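Local coordinates for protein glycoside Hydrolase (Bacteroides uniformis, PDB 5TA0) that probably hydrolyses agarose as a family 86 glycoside hydrolase, and is captured here as a variant with an agarose oligosaccharide bound, at residues P250-Q255 with D305-Y310; S311-G316 with T533-E538. All blocks are in the same frame, centred on the assembly; numbering follows the deposited sequence. Where two conformers were deposited one is given.

Interaction 1 of 2, residues P250-Q255 with D305-Y310; sequences PDFELQ and DMIEQY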
ATOM      1  N   PRO A 250      -7.521  -9.105  -1.087  1.00  6.90           N
ATOM      2  CA  PRO A 250      -7.612  -9.570   0.308  1.00  7.07           C
ATOM      3  C   PRO A 250      -8.965  -9.190   0.870  1.00  7.54           C
ATOM      4  O   PRO A 250      -9.172  -8.033   1.251  1.00  7.85           O
ATOM      5  CB  PRO A 250      -6.435  -8.839   1.020  1.00  7.22           C
ATOM      6  CG  PRO A 250      -6.238  -7.627   0.214  1.00  7.25           C
ATOM      7  CD  PRO A 250      -6.606  -7.950  -1.219  1.00  7.11           C
ATOM      8  N   ASP A 251      -9.893 -10.146   0.840  1.00  8.04           N
ATOM      9  CA  ASP A 251     -11.320  -9.931   1.088  1.00  8.50           C
ATOM     10  C   ASP A 251     -11.781 -10.826   2.238  1.00  8.19           C
ATOM     11  O   ASP A 251     -12.474 -11.836   2.049  1.00  8.92           O
ATOM     12  CB  ASP A 251     -12.115 -10.226  -0.190  1.00  9.30           C
ATOM     13  CG  ASP A 251     -11.811  -9.260  -1.337  1.00 10.16           C
ATOM     14  OD1 ASP A 251     -11.186  -8.220  -1.110  1.00 10.99           O
ATOM     15  OD2 ASP A 251     -12.249  -9.532  -2.483  1.00 12.09           O
ATOM     16  N   PHE A 252     -11.417 -10.452   3.451  1.00  8.05           N
ATOM     17  CA  PHE A 252     -11.390 -11.399   4.558  1.00  7.92           C
ATOM     18  C   PHE A 252     -12.768 -11.835   5.050  1.00  7.93           C
ATOM     19  O   PHE A 252     -12.927 -12.971   5.545  1.00  8.59           O
ATOM     20  CB  PHE A 252     -10.606 -10.798   5.718  1.00  7.66           C
ATOM     21  CG  PHE A 252      -9.141 -10.557   5.427  1.00  7.45           C
ATOM     22  CD1 PHE A 252      -8.485 -11.116   4.332  1.00  7.74           C
ATOM     23  CD2 PHE A 252      -8.423  -9.750   6.299  1.00  7.26           C
ATOM     24  CE1 PHE A 252      -7.140 -10.914   4.145  1.00  7.41           C
ATOM     25  CE2 PHE A 252      -7.076  -9.541   6.096  1.00  7.63           C
ATOM     26  CZ  PHE A 252      -6.437 -10.107   5.016  1.00  7.56           C
ATOM     27  N   GLU A 253     -13.749 -10.956   4.908  1.00  8.24           N
ATOM     28  CA  GLU A 253     -15.081 -11.185   5.464  1.00  8.76           C
ATOM     29  C   GLU A 253     -15.885 -12.155   4.623  1.00  9.32           C
ATOM     30  O   GLU A 253     -16.933 -12.648   5.075  1.00  9.80           O
ATOM     31  CB  GLU A 253     -15.840  -9.869   5.640  1.00  9.05           C
ATOM     32  CG  GLU A 253     -16.540  -9.311   4.421  1.00  9.44           C
ATOM     33  CD  GLU A 253     -15.635  -8.697   3.373  1.00  9.82           C
ATOM     34  OE1 GLU A 253     -14.391  -8.705   3.507  1.00  9.73           O
ATOM     35  OE2 GLU A 253     -16.171  -8.149   2.391  1.00 11.24           O
ATOM     36  N   LEU A 254     -15.479 -12.406   3.402  1.00  9.16           N
ATOM     37  CA  LEU A 254     -16.323 -13.225   2.490  1.00  9.68           C
ATOM     38  C   LEU A 254     -16.530 -14.625   3.050  1.00  9.98           C
ATOM     39  O   LEU A 254     -15.715 -15.161   3.799  1.00  9.89           O
ATOM     40  CB  LEU A 254     -15.722 -13.284   1.090  1.00 10.13           C
ATOM     41  CG  LEU A 254     -15.641 -11.941   0.357  1.00 10.65           C
ATOM     42  CD1 LEU A 254     -15.102 -12.168  -1.045  1.00 10.57           C
ATOM     43  CD2 LEU A 254     -16.945 -11.171   0.316  1.00 11.50           C
ATOM     44  N   GLN A 255     -17.673 -15.199   2.668  1.00 10.32           N
ATOM     45  CA  GLN A 255     -18.150 -16.477   3.211  1.00 11.07           C
ATOM     46  C   GLN A 255     -18.141 -16.520   4.748  1.00 10.43           C
ATOM     47  O   GLN A 255     -17.671 -17.482   5.369  1.00  9.83           O
ATOM     48  CB  GLN A 255     -17.366 -17.636   2.603  1.00 11.99           C
ATOM     49  CG  GLN A 255     -17.621 -17.819   1.107  1.00 12.74           C
ATOM     50  CD  GLN A 255     -16.816 -16.890   0.223  1.00 13.24           C
ATOM     51  OE1 GLN A 255     -15.586 -16.787   0.381  1.00 14.10           O
ATOM     52  NE2 GLN A 255     -17.477 -16.231  -0.707  1.00 14.47           N
ATOM     53  N   ASP A 305      -5.510  -4.306  10.038  1.00  7.36           N
ATOM     54  CA  ASP A 305      -5.603  -4.691  11.461  1.00  7.36           C
ATOM     55  C   ASP A 305      -5.704  -6.200  11.668  1.00  7.19           C
ATOM     56  O   ASP A 305      -5.146  -6.724  12.633  1.00  7.24           O
ATOM     57  CB  ASP A 305      -6.787  -3.999  12.168  1.00  7.64           C
ATOM     58  CG  ASP A 305      -6.493  -2.552  12.591  1.00  8.15           C
ATOM     59  OD1 ASP A 305      -5.430  -2.000  12.232  1.00  8.23           O
ATOM     60  OD2 ASP A 305      -7.373  -1.958  13.257  1.00  8.43           O
ATOM     61  N   MET A 306      -6.401  -6.907  10.787  1.00  7.46           N
ATOM     62  CA  MET A 306      -6.556  -8.330  10.961  1.00  7.77           C
ATOM     63  C   MET A 306      -5.263  -9.090  10.712  1.00  7.35           C
ATOM     64  O   MET A 306      -4.906  -9.991  11.463  1.00  7.69           O
ATOM     65  CB  MET A 306      -7.675  -8.829  10.046  1.00  8.33           C
ATOM     66  CG  MET A 306      -8.202 -10.183  10.447  1.00  8.90           C
ATOM     67  SD  MET A 306      -9.869 -10.500   9.817  1.00  9.42           S
ATOM     68  CE  MET A 306     -10.332 -11.896  10.849  1.00  9.10           C
ATOM     69  N   ILE A 307      -4.529  -8.683   9.670  1.00  6.96           N
ATOM     70  CA  ILE A 307      -3.207  -9.274   9.422  1.00  7.15           C
ATOM     71  C   ILE A 307      -2.312  -9.054  10.657  1.00  6.97           C
ATOM     72  O   ILE A 307      -1.688  -9.988  11.161  1.00  7.26           O
ATOM     73  CB  ILE A 307      -2.544  -8.704   8.162  1.00  7.54           C
ATOM     74  CG1 ILE A 307      -3.327  -9.114   6.903  1.00  7.80           C
ATOM     75  CG2 ILE A 307      -1.117  -9.168   8.054  1.00  7.93           C
ATOM     76  CD1 ILE A 307      -2.838  -8.407   5.652  1.00  8.47           C
ATOM     77  N   GLU A 308      -2.265  -7.820  11.158  1.00  6.94           N
ATOM     78  CA  GLU A 308      -1.404  -7.519  12.312  1.00  7.30           C
ATOM     79  C   GLU A 308      -1.830  -8.282  13.560  1.00  6.95           C
ATOM     80  O   GLU A 308      -0.977  -8.853  14.242  1.00  7.29           O
ATOM     81  CB  GLU A 308      -1.430  -6.034  12.617  1.00  8.15           C
ATOM     82  CG  GLU A 308      -0.762  -5.175  11.560  1.00  8.82           C
ATOM     83  CD  GLU A 308      -0.964  -3.683  11.772  1.00  9.51           C
ATOM     84  OE1 GLU A 308      -0.546  -2.909  10.858  1.00 10.36           O
ATOM     85  OE2 GLU A 308      -1.578  -3.250  12.782  1.00 10.38           O
ATOM     86  N   GLN A 309      -3.134  -8.279  13.854  1.00  7.27           N
ATOM     87  CA  GLN A 309      -3.600  -8.924  15.082  1.00  7.12           C
ATOM     88  C   GLN A 309      -3.370 -10.428  15.070  1.00  6.93           C
ATOM     89  O   GLN A 309      -2.937 -10.998  16.086  1.00  7.03           O
ATOM     90  CB  GLN A 309      -5.085  -8.629  15.302  1.00  7.46           C
ATOM     91  CG  GLN A 309      -5.741  -9.377  16.473  1.00  7.59           C
ATOM     92  CD  GLN A 309      -5.271  -8.894  17.830  1.00  8.25           C
ATOM     93  OE1 GLN A 309      -5.716  -7.870  18.334  1.00  9.10           O
ATOM     94  NE2 GLN A 309      -4.366  -9.637  18.422  1.00  8.61           N
ATOM     95  N   TYR A 310      -3.658 -11.083  13.939  1.00  7.27           N
ATOM     96  CA  TYR A 310      -3.437 -12.534  13.888  1.00  7.29           C
ATOM     97  C   TYR A 310      -1.949 -12.874  13.865  1.00  7.37           C
ATOM     98  O   TYR A 310      -1.515 -13.866  14.481  1.00  7.82           O
ATOM     99  CB  TYR A 310      -4.231 -13.245  12.794  1.00  7.77           C
ATOM    100  CG  TYR A 310      -4.127 -14.730  12.938  1.00  7.67           C
ATOM    101  CD1 TYR A 310      -3.420 -15.502  12.025  1.00  7.93           C
ATOM    102  CD2 TYR A 310      -4.632 -15.363  14.058  1.00  7.94           C
ATOM    103  CE1 TYR A 310      -3.261 -16.867  12.200  1.00  7.98           C
ATOM    104  CE2 TYR A 310      -4.506 -16.717  14.239  1.00  8.39           C
ATOM    105  CZ  TYR A 310      -3.818 -17.472  13.322  1.00  8.20           C
ATOM    106  OH  TYR A 310      -3.665 -18.823  13.506  1.00  8.51           O
TER
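Phe252 and Met306 mark the closest backbone approach, their CA atoms 8.6 Å apart, a spacing bridged entirely by side chains. The 305-310 segment lies inside a longer helix, as the bond from Gln309 N to Asp305 O (2.8 Å) attests, whereas 250-255 is loop, folded into a type I turn from Asp251 to Leu254. Phe252, second residue of that turn, directs its ring at the helix. Its CG stands anti to its own carbonyl carbon (chi1 -64°), which carries the ring out to two successive helical residues. Ile307 comes in at the far end, near the ring plane: its CG1 meets the edge at Phe252 CZ, 3.8 Å away, and the two side chains cross at about a right angle. Met306 instead runs past Phe252 in the opposite direction. Its CB and SD each lie 3.9 Å from Phe252 CD2, and the chain, extended beyond CG, carries the sulfur out from the helix, alongside Phe252 CD2 and CB. Met306 SD is 5.0 Å from the Phe252 ring centroid and 64° off the ring normal, an oblique Met-aromatic contact. No hydrogen bond links the segments; the 141 Å² buried between them comes from sulfur, ring and aliphatic carbon in contact. Phe603 of strand 602-609 also touches Phe252, and a calcium ion lies about 4 Å from the side chain of Phe252. The loop leaves parallel strand 242-247 and the helix connects strands 277-285 and 321-326, so this buried Met-aromatic cluster joins a loop at the C-terminal end of a strand to an outer helix, a tertiary contact within a beta/alpha barrel.

Interaction 2 of 2, residues S311-G316 with T533-E538; sequences SMIKLG and TDYLKE. With EDO (1,2-ethanediol), chain I.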
ATOM      1  N   SER A 311      -1.130 -12.040  13.206  1.00  7.34           N
ATOM      2  CA  SER A 311       0.311 -12.205  13.303  1.00  7.56           C
ATOM      3  C   SER A 311       0.789 -12.140  14.752  1.00  7.95           C
ATOM      4  O   SER A 311       1.602 -12.951  15.177  1.00  8.01           O
ATOM      5  CB  SER A 311       1.025 -11.173  12.440  1.00  7.72           C
ATOM      6  OG  SER A 311       0.676 -11.306  11.070  1.00  7.58           O
ATOM      7  N   MET A 312       0.257 -11.185  15.508  1.00  8.26           N
ATOM      8  CA  MET A 312       0.606 -11.147  16.937  1.00  8.67           C
ATOM      9  C   MET A 312       0.208 -12.422  17.664  1.00  8.72           C
ATOM     10  O   MET A 312       1.001 -12.998  18.384  1.00  9.06           O
ATOM     11  CB  MET A 312      -0.045  -9.932  17.611  1.00  9.05           C
ATOM     12  CG  MET A 312       0.664  -8.633  17.279  1.00  9.60           C
ATOM     13  SD  MET A 312       2.328  -8.451  17.969  1.00 10.35           S
ATOM     14  CE  MET A 312       1.918  -8.372  19.710  1.00 11.32           C
ATOM     15  N   ILE A 313      -1.012 -12.889  17.450  1.00  8.86           N
ATOM     16  CA  ILE A 313      -1.488 -14.088  18.161  1.00  9.21           C
ATOM     17  C   ILE A 313      -0.638 -15.321  17.805  1.00  9.58           C
ATOM     18  O   ILE A 313      -0.167 -16.037  18.679  1.00 10.35           O
ATOM     19  CB  ILE A 313      -2.975 -14.347  17.864  1.00  9.62           C
ATOM     20  CG1 ILE A 313      -3.849 -13.287  18.551  1.00  9.99           C
ATOM     21  CG2 ILE A 313      -3.418 -15.768  18.265  1.00  9.90           C
ATOM     22  CD1 ILE A 313      -5.242 -13.182  18.018  1.00 10.47           C
ATOM     23  N   LYS A 314      -0.426 -15.555  16.513  1.00  9.55           N
ATOM     24  CA  LYS A 314       0.223 -16.778  16.061  1.00  9.69           C
ATOM     25  C   LYS A 314       1.729 -16.687  16.052  1.00  9.34           C
ATOM     26  O   LYS A 314       2.412 -17.641  16.490  1.00 10.00           O
ATOM     27  CB  LYS A 314      -0.294 -17.137  14.663  1.00 10.08           C
ATOM     28  CG  LYS A 314       0.334 -18.371  14.027  1.00 11.25           C
ATOM     29  CD  LYS A 314       0.089 -19.650  14.825  1.00 12.70           C
ATOM     30  CE  LYS A 314       0.734 -20.821  14.114  1.00 14.82           C
ATOM     31  NZ  LYS A 314       0.553 -22.097  14.865  1.00 17.21           N
ATOM     32  N   LEU A 315       2.279 -15.608  15.472  1.00  8.87           N
ATOM     33  CA  LEU A 315       3.734 -15.463  15.344  1.00  9.12           C
ATOM     34  C   LEU A 315       4.373 -14.721  16.519  1.00  9.20           C
ATOM     35  O   LEU A 315       5.583 -14.752  16.682  1.00 10.04           O
ATOM     36  CB  LEU A 315       4.103 -14.718  14.055  1.00  9.37           C
ATOM     37  CG  LEU A 315       3.475 -15.300  12.783  1.00  9.83           C
ATOM     38  CD1 LEU A 315       3.848 -14.414  11.592  1.00 10.31           C
ATOM     39  CD2 LEU A 315       3.940 -16.738  12.571  1.00 10.47           C
ATOM     40  N   GLY A 316       3.568 -13.993  17.280  1.00  8.91           N
ATOM     41  CA  GLY A 316       4.084 -13.149  18.365  1.00  9.32           C
ATOM     42  C   GLY A 316       4.689 -11.841  17.938  1.00  9.57           C
ATOM     43  O   GLY A 316       5.332 -11.177  18.760  1.00  9.72           O
ATOM     44  N   THR A 533      -5.656 -10.009  23.240  1.00  9.99           N
ATOM     45  CA  THR A 533      -5.216 -11.370  23.403  1.00 10.86           C
ATOM     46  C   THR A 533      -5.880 -12.357  22.451  1.00 10.29           C
ATOM     47  O   THR A 533      -5.375 -13.438  22.266  1.00 11.37           O
ATOM     48  CB  THR A 533      -5.447 -11.893  24.829  1.00 11.09           C
ATOM     49  OG1 THR A 533      -6.849 -11.871  25.123  1.00 12.19           O
ATOM     50  CG2 THR A 533      -4.703 -11.021  25.867  1.00 11.41           C
ATOM     51  N   ASP A 534      -7.015 -11.982  21.866  1.00 10.58           N
ATOM     52  CA  ASP A 534      -7.773 -12.871  20.992  1.00 10.92           C
ATOM     53  C   ASP A 534      -8.462 -12.027  19.921  1.00  9.82           C
ATOM     54  O   ASP A 534      -8.386 -10.803  19.946  1.00  9.54           O
ATOM     55  CB  ASP A 534      -8.807 -13.653  21.829  1.00 12.49           C
ATOM     56  CG  ASP A 534      -9.177 -14.993  21.245  1.00 15.45           C
ATOM     57  OD1 ASP A 534      -8.885 -15.289  20.071  1.00 16.50           O
ATOM     58  OD2 ASP A 534      -9.780 -15.785  22.021  1.00 18.94           O
ATOM     59  N   TYR A 535      -9.167 -12.685  19.005  1.00  9.18           N
ATOM     60  CA  TYR A 535      -9.755 -12.016  17.860  1.00  9.68           C
ATOM     61  C   TYR A 535     -10.901 -12.863  17.292  1.00  9.64           C
ATOM     62  O   TYR A 535     -11.144 -13.968  17.780  1.00 10.62           O
ATOM     63  CB  TYR A 535      -8.653 -11.739  16.806  1.00  9.39           C
ATOM     64  CG  TYR A 535      -8.403 -12.847  15.810  1.00  9.72           C
ATOM     65  CD1 TYR A 535      -8.321 -12.574  14.435  1.00  9.47           C
ATOM     66  CD2 TYR A 535      -8.249 -14.175  16.228  1.00  9.78           C
ATOM     67  CE1 TYR A 535      -8.132 -13.602  13.515  1.00  9.27           C
ATOM     68  CE2 TYR A 535      -8.039 -15.200  15.320  1.00 10.12           C
ATOM     69  CZ  TYR A 535      -7.985 -14.902  13.951  1.00  9.70           C
ATOM     70  OH  TYR A 535      -7.794 -15.930  13.040  1.00 10.33           O
ATOM     71  N   LEU A 536     -11.602 -12.314  16.306  1.00 10.12           N
ATOM     72  CA  LEU A 536     -12.555 -13.061  15.452  1.00 10.52           C
ATOM     73  C   LEU A 536     -13.628 -13.810  16.248  1.00 11.08           C
ATOM     74  O   LEU A 536     -13.603 -15.044  16.348  1.00 12.07           O
ATOM     75  CB  LEU A 536     -11.801 -13.991  14.487  1.00 10.98           C
ATOM     76  CG  LEU A 536     -12.661 -14.619  13.361  1.00 11.65           C
ATOM     77  CD1 LEU A 536     -13.453 -13.594  12.572  1.00 11.72           C
ATOM     78  CD2 LEU A 536     -11.748 -15.421  12.454  1.00 12.16           C
ATOM     79  N   LYS A 537     -14.554 -13.045  16.808  0.60 11.27           N
ATOM     80  CA  LYS A 537     -15.613 -13.603  17.665  0.60 12.13           C
ATOM     81  C   LYS A 537     -16.977 -13.373  17.016  0.60 12.32           C
ATOM     82  O   LYS A 537     -17.271 -12.289  16.517  0.60 12.08           O
ATOM     83  CB  LYS A 537     -15.560 -12.965  19.052  0.60 12.80           C
ATOM     84  CG  LYS A 537     -14.253 -13.176  19.813  0.60 13.60           C
ATOM     85  CD  LYS A 537     -13.933 -14.646  20.039  0.60 14.27           C
ATOM     86  CE  LYS A 537     -12.625 -14.858  20.787  0.60 15.21           C
ATOM     87  NZ  LYS A 537     -12.268 -16.305  20.830  0.60 16.33           N
ATOM     88  N   GLU A 538     -17.804 -14.418  17.028  1.00 13.16           N
ATOM     89  CA  GLU A 538     -19.174 -14.350  16.507  1.00 15.05           C
ATOM     90  C   GLU A 538     -20.068 -13.522  17.425  1.00 14.35           C
ATOM     91  O   GLU A 538     -19.962 -13.593  18.651  1.00 15.13           O
ATOM     92  CB  GLU A 538     -19.794 -15.753  16.412  1.00 17.13           C
ATOM     93  CG  GLU A 538     -19.111 -16.713  15.467  1.00 19.98           C
ATOM     94  CD  GLU A 538     -19.624 -18.146  15.577  1.00 22.51           C
ATOM     95  OE1 GLU A 538     -20.587 -18.401  16.331  1.00 25.09           O
ATOM     96  OE2 GLU A 538     -19.037 -19.025  14.920  1.00 25.65           O
TER
HETATM   97  C1  EDO I 706      -1.664 -14.287  22.754  1.00 24.39           C
HETATM   98  O1  EDO I 706      -2.456 -13.455  21.911  1.00 23.60           O
HETATM   99  C2  EDO I 706      -1.006 -13.417  23.805  1.00 23.23           C
HETATM  100  O2  EDO I 706      -1.976 -12.559  24.406  1.00 23.45           O
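Ile313 and Thr533 have the nearest CA atoms, 7.0 Å apart, where the final turns of a helix approach an irregular part of strand 523-538. Ile313 is the helical residue that spans the gap. Its CG1 is anti to the carbonyl carbon (chi1 -71°) and the chain runs on extended to CD1, 3.6 Å from Tyr535 CD2; it comes at the ring obliquely. The same methyl lies 3.9 Å from Asp534 C, so it packs on peptide as well as aromatic carbon. With only CB left at Ile313, as in an alanine, CG1, CG2 and CD1 would go, and a gap would probably open beside Tyr535 and the Asp534 peptide. Tyr535 itself is fixed from several directions. Leu536 CB sits 3.6 Å above one face of the Tyr535 ring, over its centre, while outside these segments Trp260 NE1 is hydrogen-bonded to Tyr535 OH and the Tyr310 ring meets the tyrosine with planes about 25° apart. At its backbone, Tyr535 N bonds Asp534 OD1 at 2.8 Å with an N-H...O angle of 148°, on the anti side but tilted out of the carboxylate plane. A 1,2-ethanediol, probably from the crystallisation liquor, lies beside Ile313 and Thr533: its O1 donates to Thr533 O at 2.9 Å and lies 3.6 Å from Ile313 CG1. Gly316, with positive phi, is the first residue past the helix to leave helical backbone angles, and across the contact Leu536 and Lys537 both face Val632, the signature of a G1 beta bulge. This surface contact thus seats the C-terminal end of a barrel helix against a bulged strand of a mixed beta sheet packed beside the barrel.

Both interactions use helix 298-315, interaction 1 its middle and interaction 2 its C-terminal turns, with centres 11 Å apart. They differ in depth: all three touching residues of 250-255/305-310 are buried, whereas none of the four in 311-316/533-538 is. Neither has a hydrogen bond across its segments, but the inner one combines sulfur, ring and aliphatic carbon, while the outer one sets an aliphatic tip against a ring and backbone, with a 1,2-ethanediol, probably from the crystallisation liquor, alongside. Direct contact couples them: Met306 CE packs 3.9 Å from Tyr535 CE1. One helix therefore binds a barrel loop and a strand of the neighbouring mixed sheet through neighbouring side chains.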